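Flagellar hook associated protein type 3 FlgL (Legionella pneumophila subsp. pneumophila, PDB 5YTI) probably serves as a structural junction protein of the bacterial flagellum, a member of the flagellin family associated with the hook. Local coordinates at residues S86-R91 with S333-I338; T161-A166 with A174-G179; T200-T205 with D284-S289; N231-L236 with L254-P259. One frame throughout, in Å; residues are numbered along the deposited sequence.

Interaction 1: residues S86-R91 with S333-I338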
# COMPACT_ATOMS: atom_id res chain seq x y z
N SER A 86 13.76 13.53 6.73
CA SER A 86 13.57 12.82 7.98
C SER A 86 13.67 11.29 7.78
O SER A 86 14.23 10.58 8.62
CB SER A 86 12.22 13.20 8.60
OG SER A 86 12.19 14.57 8.97
N LEU A 87 13.14 10.78 6.68
CA LEU A 87 13.14 9.35 6.47
C LEU A 87 14.48 8.88 6.05
O LEU A 87 14.81 7.74 6.31
CB LEU A 87 12.15 8.98 5.40
CG LEU A 87 10.72 9.08 5.92
CD1 LEU A 87 9.71 9.26 4.79
CD2 LEU A 87 10.40 7.83 6.75
N HIS A 88 15.25 9.74 5.39
CA HIS A 88 16.58 9.34 4.91
C HIS A 88 17.50 9.01 6.07
O HIS A 88 18.36 8.13 6.00
CB HIS A 88 17.22 10.41 4.02
CG HIS A 88 16.94 10.22 2.56
ND1 HIS A 88 16.83 11.27 1.67
CD2 HIS A 88 16.71 9.10 1.84
CE1 HIS A 88 16.57 10.80 0.47
NE2 HIS A 88 16.48 9.49 0.54
N ARG A 89 17.27 9.75 7.15
CA ARG A 89 18.03 9.66 8.37
C ARG A 89 17.47 8.48 9.14
O ARG A 89 18.24 7.65 9.62
CB ARG A 89 17.94 10.98 9.17
CG ARG A 89 18.61 11.01 10.55
CD ARG A 89 20.10 10.62 10.55
NE ARG A 89 20.57 10.37 11.92
CZ ARG A 89 21.52 9.49 12.26
NH1 ARG A 89 22.15 8.77 11.35
NH2 ARG A 89 21.86 9.32 13.54
N LEU A 90 16.15 8.38 9.25
CA LEU A 90 15.58 7.19 9.87
C LEU A 90 16.13 5.92 9.21
O LEU A 90 16.22 4.86 9.84
CB LEU A 90 14.05 7.21 9.80
CG LEU A 90 13.39 8.19 10.79
CD1 LEU A 90 11.99 8.55 10.35
CD2 LEU A 90 13.38 7.63 12.20
N ARG A 91 16.52 6.01 7.95
CA ARG A 91 17.03 4.83 7.26
C ARG A 91 18.48 4.58 7.66
O ARG A 91 18.89 3.43 7.83
CB ARG A 91 16.89 4.99 5.75
CG ARG A 91 17.78 4.04 5.02
CD ARG A 91 17.37 3.75 3.61
NE ARG A 91 18.32 2.77 3.08
CZ ARG A 91 18.09 2.03 2.01
NH1 ARG A 91 16.96 2.19 1.32
NH2 ARG A 91 19.00 1.15 1.62
N SER A 333 9.69 1.41 1.69
CA SER A 333 8.35 1.46 1.08
C SER A 333 7.78 2.88 1.16
O SER A 333 7.08 3.33 0.25
CB SER A 333 7.40 0.51 1.80
OG SER A 333 7.34 -0.78 1.19
N ALA A 334 8.11 3.56 2.25
CA ALA A 334 7.62 4.86 2.56
C ALA A 334 8.45 5.93 1.90
O ALA A 334 7.94 6.95 1.48
CB ALA A 334 7.63 5.06 4.06
N LEU A 335 9.75 5.76 1.86
CA LEU A 335 10.54 6.63 1.04
C LEU A 335 9.94 6.58 -0.34
O LEU A 335 9.64 7.60 -0.89
CB LEU A 335 11.98 6.17 0.97
CG LEU A 335 12.93 6.94 1.88
CD1 LEU A 335 14.17 6.10 2.12
CD2 LEU A 335 13.29 8.28 1.24
N GLY A 336 9.74 5.39 -0.88
CA GLY A 336 9.26 5.27 -2.25
C GLY A 336 7.88 5.88 -2.43
O GLY A 336 7.58 6.58 -3.42
N HIS A 337 7.01 5.63 -1.47
CA HIS A 337 5.64 6.05 -1.60
C HIS A 337 5.55 7.55 -1.69
O HIS A 337 4.73 8.10 -2.42
CB HIS A 337 4.86 5.56 -0.41
CG HIS A 337 3.52 6.19 -0.31
ND1 HIS A 337 2.56 6.01 -1.28
CD2 HIS A 337 3.00 7.03 0.61
CE1 HIS A 337 1.48 6.70 -0.93
NE2 HIS A 337 1.73 7.33 0.21
N ILE A 338 6.37 8.23 -0.92
CA ILE A 338 6.36 9.68 -0.92
C ILE A 338 6.93 10.23 -2.22
O ILE A 338 6.33 11.12 -2.82
CB ILE A 338 7.13 10.24 0.27
CG1 ILE A 338 6.30 10.01 1.52
CG2 ILE A 338 7.37 11.73 0.14
CD1 ILE A 338 6.96 10.62 2.72
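Leu87 and Leu335 mark the place where helix 49-96 and helix 316-374 run side by side in nearly antiparallel sense: the axes of the two short segments come within 10.2 Å at an angle of 161°, and no hydrogen bond passes between them. Leu335 is the main side chain reaching across from helix 316-374. Its CG lies 4.1 Å from Leu87 CB, and its two methyls turn to the imidazole of His88, whose side chain it crosses at about a right angle; Leu335 CD2 is 3.5 Å from His88 NE2 and also touches His88 CD2. Leu87 CG, anti to the carbonyl carbon (chi1 -74°), carries the CD1 that meets Ile338, one turn further along the second helix: the two side chains stand tip to tip, with their CD1 methyls 3.7 Å apart. Arg91 brings its CD to 4.2 Å from Leu335 CD1, while its guanidinium goes on to a salt bridge with Asp332. The interface is thus apolar inside, with His88 on its exposed margin. Helix 296-307 closes it further, since Ile296 touches both Leu87 and Ala334, and Pro221 of the second subunit packs on Leu335. Long antiparallel helices, one from the N-terminal and one from the C-terminal part of the chain, joined by aliphatic side chains in this way are characteristic of the helical core of flagellin-family proteins.

Interaction 2: residues T161-A166 with A174-G179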
# COMPACT_ATOMS: atom_id res chain seq x y z
N THR A 161 -10.60 13.65 0.43
CA THR A 161 -11.20 14.47 -0.63
C THR A 161 -10.33 15.61 -1.16
O THR A 161 -10.00 16.56 -0.44
CB THR A 161 -12.57 15.01 -0.20
OG1 THR A 161 -13.46 13.91 -0.06
CG2 THR A 161 -13.17 15.99 -1.22
N GLN A 162 -10.02 15.53 -2.44
CA GLN A 162 -9.17 16.52 -3.13
C GLN A 162 -9.99 17.67 -3.74
O GLN A 162 -11.01 17.45 -4.39
CB GLN A 162 -8.32 15.85 -4.23
CG GLN A 162 -7.27 14.87 -3.71
CD GLN A 162 -6.39 14.24 -4.81
OE1 GLN A 162 -6.88 13.45 -5.63
NE2 GLN A 162 -5.08 14.57 -4.80
N ARG A 163 -9.52 18.88 -3.55
CA ARG A 163 -10.06 20.03 -4.26
C ARG A 163 -9.44 20.11 -5.64
O ARG A 163 -8.22 20.30 -5.77
CB ARG A 163 -9.80 21.33 -3.50
CG ARG A 163 -10.90 21.69 -2.51
CD ARG A 163 -10.76 23.12 -1.98
NE ARG A 163 -9.35 23.53 -1.83
CZ ARG A 163 -8.46 22.96 -1.00
NH1 ARG A 163 -7.21 23.43 -0.95
NH2 ARG A 163 -8.79 21.93 -0.23
N PHE A 164 -10.28 19.92 -6.65
CA PHE A 164 -9.91 20.11 -8.04
C PHE A 164 -10.24 21.56 -8.44
O PHE A 164 -11.20 22.14 -7.96
CB PHE A 164 -10.65 19.11 -8.93
CG PHE A 164 -10.22 17.67 -8.72
CD1 PHE A 164 -9.03 17.19 -9.25
CD2 PHE A 164 -11.05 16.78 -8.04
CE1 PHE A 164 -8.65 15.88 -9.08
CE2 PHE A 164 -10.67 15.46 -7.87
CZ PHE A 164 -9.46 15.01 -8.39
N GLN A 165 -9.44 22.18 -9.29
CA GLN A 165 -9.62 23.58 -9.62
C GLN A 165 -9.48 23.84 -11.10
O GLN A 165 -8.51 23.39 -11.73
CB GLN A 165 -8.60 24.41 -8.89
CG GLN A 165 -8.93 24.52 -7.43
CD GLN A 165 -8.85 25.94 -6.97
OE1 GLN A 165 -9.89 26.56 -6.77
NE2 GLN A 165 -7.63 26.49 -6.85
N ALA A 166 -10.48 24.55 -11.64
CA ALA A 166 -10.47 24.98 -13.04
C ALA A 166 -9.30 25.96 -13.22
O ALA A 166 -9.24 26.98 -12.52
CB ALA A 166 -11.79 25.64 -13.40
N ALA A 174 -5.63 18.93 -9.20
CA ALA A 174 -5.78 18.78 -7.74
C ALA A 174 -4.77 19.64 -7.00
O ALA A 174 -3.59 19.59 -7.33
CB ALA A 174 -5.63 17.31 -7.35
N VAL A 175 -5.21 20.40 -6.00
CA VAL A 175 -4.30 21.34 -5.35
C VAL A 175 -3.88 20.89 -3.98
O VAL A 175 -3.30 21.67 -3.23
CB VAL A 175 -4.91 22.74 -5.22
CG1 VAL A 175 -5.36 23.24 -6.57
CG2 VAL A 175 -6.06 22.73 -4.24
N ASN A 176 -4.16 19.64 -3.64
CA ASN A 176 -3.73 19.08 -2.36
C ASN A 176 -3.64 17.59 -2.45
O ASN A 176 -4.09 16.97 -3.42
CB ASN A 176 -4.71 19.46 -1.24
CG ASN A 176 -6.08 18.83 -1.40
OD1 ASN A 176 -6.74 18.98 -2.42
ND2 ASN A 176 -6.53 18.16 -0.37
N ASP A 177 -3.03 17.01 -1.43
CA ASP A 177 -3.10 15.57 -1.20
C ASP A 177 -3.63 15.34 0.21
O ASP A 177 -3.78 16.30 0.99
CB ASP A 177 -1.74 14.93 -1.38
CG ASP A 177 -1.20 15.06 -2.79
OD1 ASP A 177 -0.57 16.09 -3.08
OD2 ASP A 177 -1.36 14.10 -3.59
N THR A 178 -3.95 14.09 0.55
CA THR A 178 -4.54 13.82 1.86
C THR A 178 -3.77 12.78 2.65
O THR A 178 -3.17 11.87 2.10
CB THR A 178 -6.04 13.44 1.75
OG1 THR A 178 -6.20 12.16 1.11
CG2 THR A 178 -6.77 14.50 0.97
N GLY A 179 -3.81 12.95 3.97
CA GLY A 179 -2.93 12.24 4.91
C GLY A 179 -3.07 10.75 4.84
O GLY A 179 -2.10 10.03 5.07
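Phe164 and Ala174 form an antiparallel non-hydrogen-bonded pair at the end of the two-stranded hairpin 164-168/171-174, and three hydrogen bonds carry the pairing on beyond it. One is purely backbone: Val175 N donates to Arg163 O over 3.0 Å, and the same oxygen receives a CA-H...O contact from Ala174. In the other two a side-chain amide stands in for a strand partner. Arg163 N gives its hydrogen to Asn176 OD1 at 3.0 Å, on a lone pair in the plane of that carbonyl; CG of Asn176 lies between the backbone N and the carbonyl carbon (chi1 66°). From the residue before Arg163, Gln162 NE2 reaches Asn176 O at 2.9 Å, so Asn176 is held through both its side chain and its backbone.

Van der Waals contacts fill in round these bonds. Ala174 CB sits 3.8 Å from Phe164 CE1, and Gln162 CB lies above one face of the same ring. Val175 CG1 rests against Gln165 CG at 3.9 Å. The Arg163 guanidinium meets Val175 CG2 through NH1, at 3.6 Å, and has Asn176 OD1 over one face.

Arg348 of helix 316-374 binds both Ala174 O and the carboxylate of Asp177, tying the hairpin exit to the helical core. Where regular strand pairing stops, amide groups thus take over the work of the backbone and keep the segments together as far as Asn176.

Interaction 3: residues T200-T205 with D284-S289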
# COMPACT_ATOMS: atom_id res chain seq x y z
N THR A 200 5.23 -17.63 20.90
CA THR A 200 6.40 -18.44 21.33
C THR A 200 7.75 -17.77 21.10
O THR A 200 8.27 -17.76 19.95
CB THR A 200 6.43 -19.78 20.55
OG1 THR A 200 5.44 -20.66 21.07
CG2 THR A 200 7.86 -20.48 20.58
N PRO A 201 8.36 -17.21 22.16
CA PRO A 201 9.65 -16.63 21.88
C PRO A 201 10.54 -17.71 21.34
O PRO A 201 10.30 -18.90 21.59
CB PRO A 201 10.16 -16.13 23.25
CG PRO A 201 8.95 -16.04 24.10
CD PRO A 201 8.03 -17.13 23.60
N ASN A 202 11.53 -17.32 20.57
CA ASN A 202 12.45 -18.28 20.04
C ASN A 202 13.60 -18.48 21.03
O ASN A 202 13.96 -17.58 21.79
CB ASN A 202 12.91 -17.87 18.64
CG ASN A 202 11.79 -17.94 17.62
OD1 ASN A 202 10.82 -18.70 17.76
ND2 ASN A 202 11.91 -17.14 16.58
N THR A 203 14.12 -19.70 21.05
CA THR A 203 15.19 -20.08 21.94
C THR A 203 16.54 -20.01 21.22
O THR A 203 17.57 -19.79 21.88
CB THR A 203 14.92 -21.48 22.52
OG1 THR A 203 15.18 -22.46 21.52
CG2 THR A 203 13.46 -21.61 22.98
N GLY A 204 16.51 -20.14 19.88
CA GLY A 204 17.70 -20.17 19.02
C GLY A 204 18.13 -18.82 18.44
O GLY A 204 17.70 -17.79 18.93
N THR A 205 18.99 -18.82 17.41
CA THR A 205 19.54 -17.54 16.87
C THR A 205 19.10 -17.25 15.43
O THR A 205 19.76 -16.52 14.68
CB THR A 205 21.08 -17.49 16.96
OG1 THR A 205 21.66 -18.64 16.32
CG2 THR A 205 21.49 -17.43 18.41
N ASP A 284 11.23 -23.25 17.62
CA ASP A 284 11.27 -21.86 17.20
C ASP A 284 10.33 -21.70 16.02
O ASP A 284 10.13 -22.63 15.23
CB ASP A 284 12.70 -21.44 16.84
CG ASP A 284 13.59 -21.26 18.06
OD1 ASP A 284 13.08 -21.49 19.18
OD2 ASP A 284 14.77 -20.88 17.92
N SER A 285 9.72 -20.53 15.92
CA SER A 285 8.76 -20.30 14.85
C SER A 285 8.72 -18.85 14.43
O SER A 285 9.01 -17.94 15.23
CB SER A 285 7.36 -20.78 15.26
OG SER A 285 6.99 -20.27 16.54
N PHE A 286 8.36 -18.66 13.16
CA PHE A 286 8.04 -17.35 12.63
C PHE A 286 6.67 -17.35 11.93
O PHE A 286 6.19 -18.37 11.42
CB PHE A 286 9.13 -16.89 11.65
CG PHE A 286 10.49 -16.74 12.28
CD1 PHE A 286 10.84 -15.60 12.97
CD2 PHE A 286 11.43 -17.73 12.15
CE1 PHE A 286 12.10 -15.45 13.54
CE2 PHE A 286 12.69 -17.59 12.71
CZ PHE A 286 13.03 -16.46 13.41
N SER A 287 6.02 -16.20 11.91
CA SER A 287 4.72 -16.07 11.26
C SER A 287 4.85 -15.24 10.00
O SER A 287 5.64 -14.29 9.96
CB SER A 287 3.75 -15.39 12.20
OG SER A 287 2.58 -15.10 11.50
N ILE A 288 4.10 -15.59 8.96
CA ILE A 288 4.21 -14.88 7.67
C ILE A 288 2.85 -14.58 7.03
O ILE A 288 2.06 -15.49 6.71
CB ILE A 288 5.07 -15.66 6.66
CG1 ILE A 288 6.38 -16.11 7.29
CG2 ILE A 288 5.31 -14.81 5.44
CD1 ILE A 288 6.84 -17.43 6.75
N SER A 289 2.59 -13.31 6.77
CA SER A 289 1.23 -12.85 6.66
C SER A 289 1.09 -11.77 5.61
O SER A 289 2.01 -10.98 5.41
CB SER A 289 0.83 -12.31 8.03
OG SER A 289 2.02 -11.99 8.78
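Asp284 OD1 is gripped twice from one loop: Thr203 N donates to it over 2.8 Å in a nearly straight bond (175° at the hydrogen), and Thr203 OG1 adds a weak bond at 3.3 Å. The loop 200-205 follows strand 193-197, the edge of a five-stranded antiparallel sheet, and folds against the start of the neighbouring strand 285-290. The other carboxylate oxygen, Asp284 OD2, receives Gly204 N at 2.7 Å on its syn lone pair. Two successive backbone N-H groups therefore hold the carboxylate as a fork, one on each oxygen; Thr203 N approaches OD1 on the syn side, but 33° out of the carboxylate plane. The weak bond of OD2 to Lys281 N adds a further donor to this buried group, which would be consistent with an ionised aspartate.

A second fork runs the other way. The amide of Asn202 straddles the backbone of Ser285, accepting from Ser285 N at OD1 over 2.8 Å and donating from ND2 to Ser285 O over 3.3 Å. Both donors stand out of their acceptors' carbonyl planes: Ser285 N above that of the Asn202 side chain, Asn202 ND2 above that of Ser285. The Asn202 side chain crosses that of Asp284 obliquely, its CB 3.5 Å from Asp284 CG. Thr200 only brushes Ser285, whose OG is hydrogen-bonded to Thr198. Beyond the amide lies Phe286: Asn202 ND2 hangs over one face of its ring, offset toward the rim and 3.4 Å from CZ, with amide and ring planes 74° apart.

Interaction 4: residues N231-L236 with L254-P259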
# COMPACT_ATOMS: atom_id res chain seq x y z
N ASN A 231 14.00 -34.20 12.35
CA ASN A 231 14.02 -35.49 11.68
C ASN A 231 13.94 -36.62 12.69
O ASN A 231 14.35 -36.45 13.85
CB ASN A 231 15.34 -35.68 10.91
CG ASN A 231 15.21 -35.40 9.43
OD1 ASN A 231 14.11 -35.26 8.91
ND2 ASN A 231 16.34 -35.32 8.74
N SER A 232 13.44 -37.77 12.25
CA SER A 232 13.57 -38.98 13.04
C SER A 232 15.07 -39.36 13.18
O SER A 232 15.47 -39.93 14.19
CB SER A 232 12.71 -40.08 12.44
OG SER A 232 11.35 -39.65 12.39
N GLN A 233 15.88 -38.99 12.17
CA GLN A 233 17.37 -39.00 12.24
C GLN A 233 18.00 -38.04 13.29
O GLN A 233 18.90 -38.43 14.03
CB GLN A 233 17.96 -38.64 10.87
CG GLN A 233 17.61 -39.63 9.77
CD GLN A 233 17.06 -38.98 8.51
OE1 GLN A 233 15.89 -38.57 8.44
NE2 GLN A 233 17.91 -38.89 7.49
N GLY A 234 17.54 -36.78 13.33
CA GLY A 234 18.01 -35.84 14.33
C GLY A 234 18.34 -34.50 13.74
O GLY A 234 18.43 -33.51 14.45
N ASN A 235 18.53 -34.48 12.42
CA ASN A 235 18.66 -33.23 11.66
C ASN A 235 17.51 -32.18 11.83
O ASN A 235 16.31 -32.51 11.77
CB ASN A 235 18.82 -33.54 10.16
CG ASN A 235 20.27 -33.57 9.72
OD1 ASN A 235 20.76 -34.60 9.26
ND2 ASN A 235 20.96 -32.43 9.86
N LEU A 236 17.89 -30.91 12.00
CA LEU A 236 16.94 -29.80 12.03
C LEU A 236 16.29 -29.65 10.66
O LEU A 236 16.94 -29.86 9.62
CB LEU A 236 17.64 -28.50 12.38
CG LEU A 236 17.52 -28.00 13.82
CD1 LEU A 236 18.62 -26.98 14.10
CD2 LEU A 236 16.13 -27.42 14.04
N LEU A 254 4.74 -34.35 7.37
CA LEU A 254 5.61 -35.28 8.11
C LEU A 254 7.02 -34.72 8.23
O LEU A 254 7.60 -34.30 7.22
CB LEU A 254 5.65 -36.62 7.39
CG LEU A 254 4.57 -37.62 7.85
CD1 LEU A 254 3.23 -36.96 8.16
CD2 LEU A 254 4.38 -38.75 6.84
N PRO A 255 7.58 -34.69 9.44
CA PRO A 255 8.95 -34.17 9.49
C PRO A 255 9.92 -34.88 8.52
O PRO A 255 10.77 -34.25 7.91
CB PRO A 255 9.34 -34.38 10.95
CG PRO A 255 8.04 -34.23 11.69
CD PRO A 255 6.98 -34.81 10.79
N ASP A 256 9.75 -36.18 8.34
CA ASP A 256 10.70 -36.96 7.56
C ASP A 256 10.58 -36.81 6.04
O ASP A 256 11.50 -37.19 5.31
CB ASP A 256 10.62 -38.43 7.97
CG ASP A 256 11.36 -38.69 9.27
OD1 ASP A 256 12.06 -37.79 9.77
OD2 ASP A 256 11.24 -39.82 9.78
N ASP A 257 9.47 -36.26 5.55
CA ASP A 257 9.35 -35.89 4.13
C ASP A 257 9.85 -34.45 3.92
O ASP A 257 9.73 -33.88 2.83
CB ASP A 257 7.90 -36.07 3.62
CG ASP A 257 7.54 -37.54 3.34
OD1 ASP A 257 8.28 -38.25 2.62
OD2 ASP A 257 6.49 -38.00 3.84
N ALA A 258 10.45 -33.86 4.95
CA ALA A 258 10.69 -32.42 4.96
C ALA A 258 12.08 -32.00 4.45
O ALA A 258 13.07 -32.71 4.67
CB ALA A 258 10.46 -31.88 6.37
N PRO A 259 12.17 -30.83 3.77
CA PRO A 259 13.50 -30.26 3.47
C PRO A 259 14.27 -29.85 4.73
O PRO A 259 13.67 -29.34 5.67
CB PRO A 259 13.20 -29.02 2.59
CG PRO A 259 11.72 -28.82 2.65
CD PRO A 259 11.08 -30.14 3.04
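Asp256 reaches from a short 3-10 turn to Ser232, and its side chain is the bridge between two loops at the far end of the five-stranded antiparallel sheet. Segment 231-236 is the loop of the beta hairpin that joins strands 224-230 and 236-242, with a backbone bond from Asn231 N to Asn235 O; segment 254-259 belongs to the connection after edge strand 246-249.

The contact lies at the surface, and no other chain of the assembly touches it. Toward the sheet, Val237 of strand 236-242 packs on both Asn231 and Ala258, while Pro259 is joined by a backbone hydrogen bond to Val238.

From CB of Asp256 the chain takes CG to the position anti to the carbonyl carbon (chi1 -78°). That carbon comes within 3.3 Å of Ser232 OG, and the carboxylate lies against the serine with both oxygens engaged. Beside this pair, the Asn231 side chain packs obliquely across that of Asp256, the amide and carboxylate planes steeply inclined, and Gln233 comes only to 4.1 Å, OE1 to Asp256 OD1. Ser232 presents its backbone N-H and its hydroxyl to the two oxygens together, a bidentate grip that fixes the rotation of the carboxylate. Ser232 N donates over 2.8 Å in a practically straight bond (177° at the hydrogen) that meets the syn lone pair of OD1. OD2 accepts from Ser232 OG over 2.6 Å, again on the syn side, though the hydroxyl stands 31° out of the carboxylate plane.

In the fold
Interaction 1 brings together two helices far apart in sequence, 49-96 and 316-374, and the other three contacts lie within the chain between its segments. Interaction 2 comes first along that insertion; interaction 3 follows, with interaction 4 nested inside it. In space, interactions 2 and 3 lie on opposite sides of the chain's centre, their centres about 45 Å apart. Interactions 3 and 4, with centres about 18 Å apart, fix loops of one five-stranded sheet, whereas interaction 2 belongs to the small hairpin beside the helices. The long helices thus bracket a mixed insertion of further helices, the small hairpin and the five-stranded sheet, and interactions 1 and 2 both also touch the second subunit.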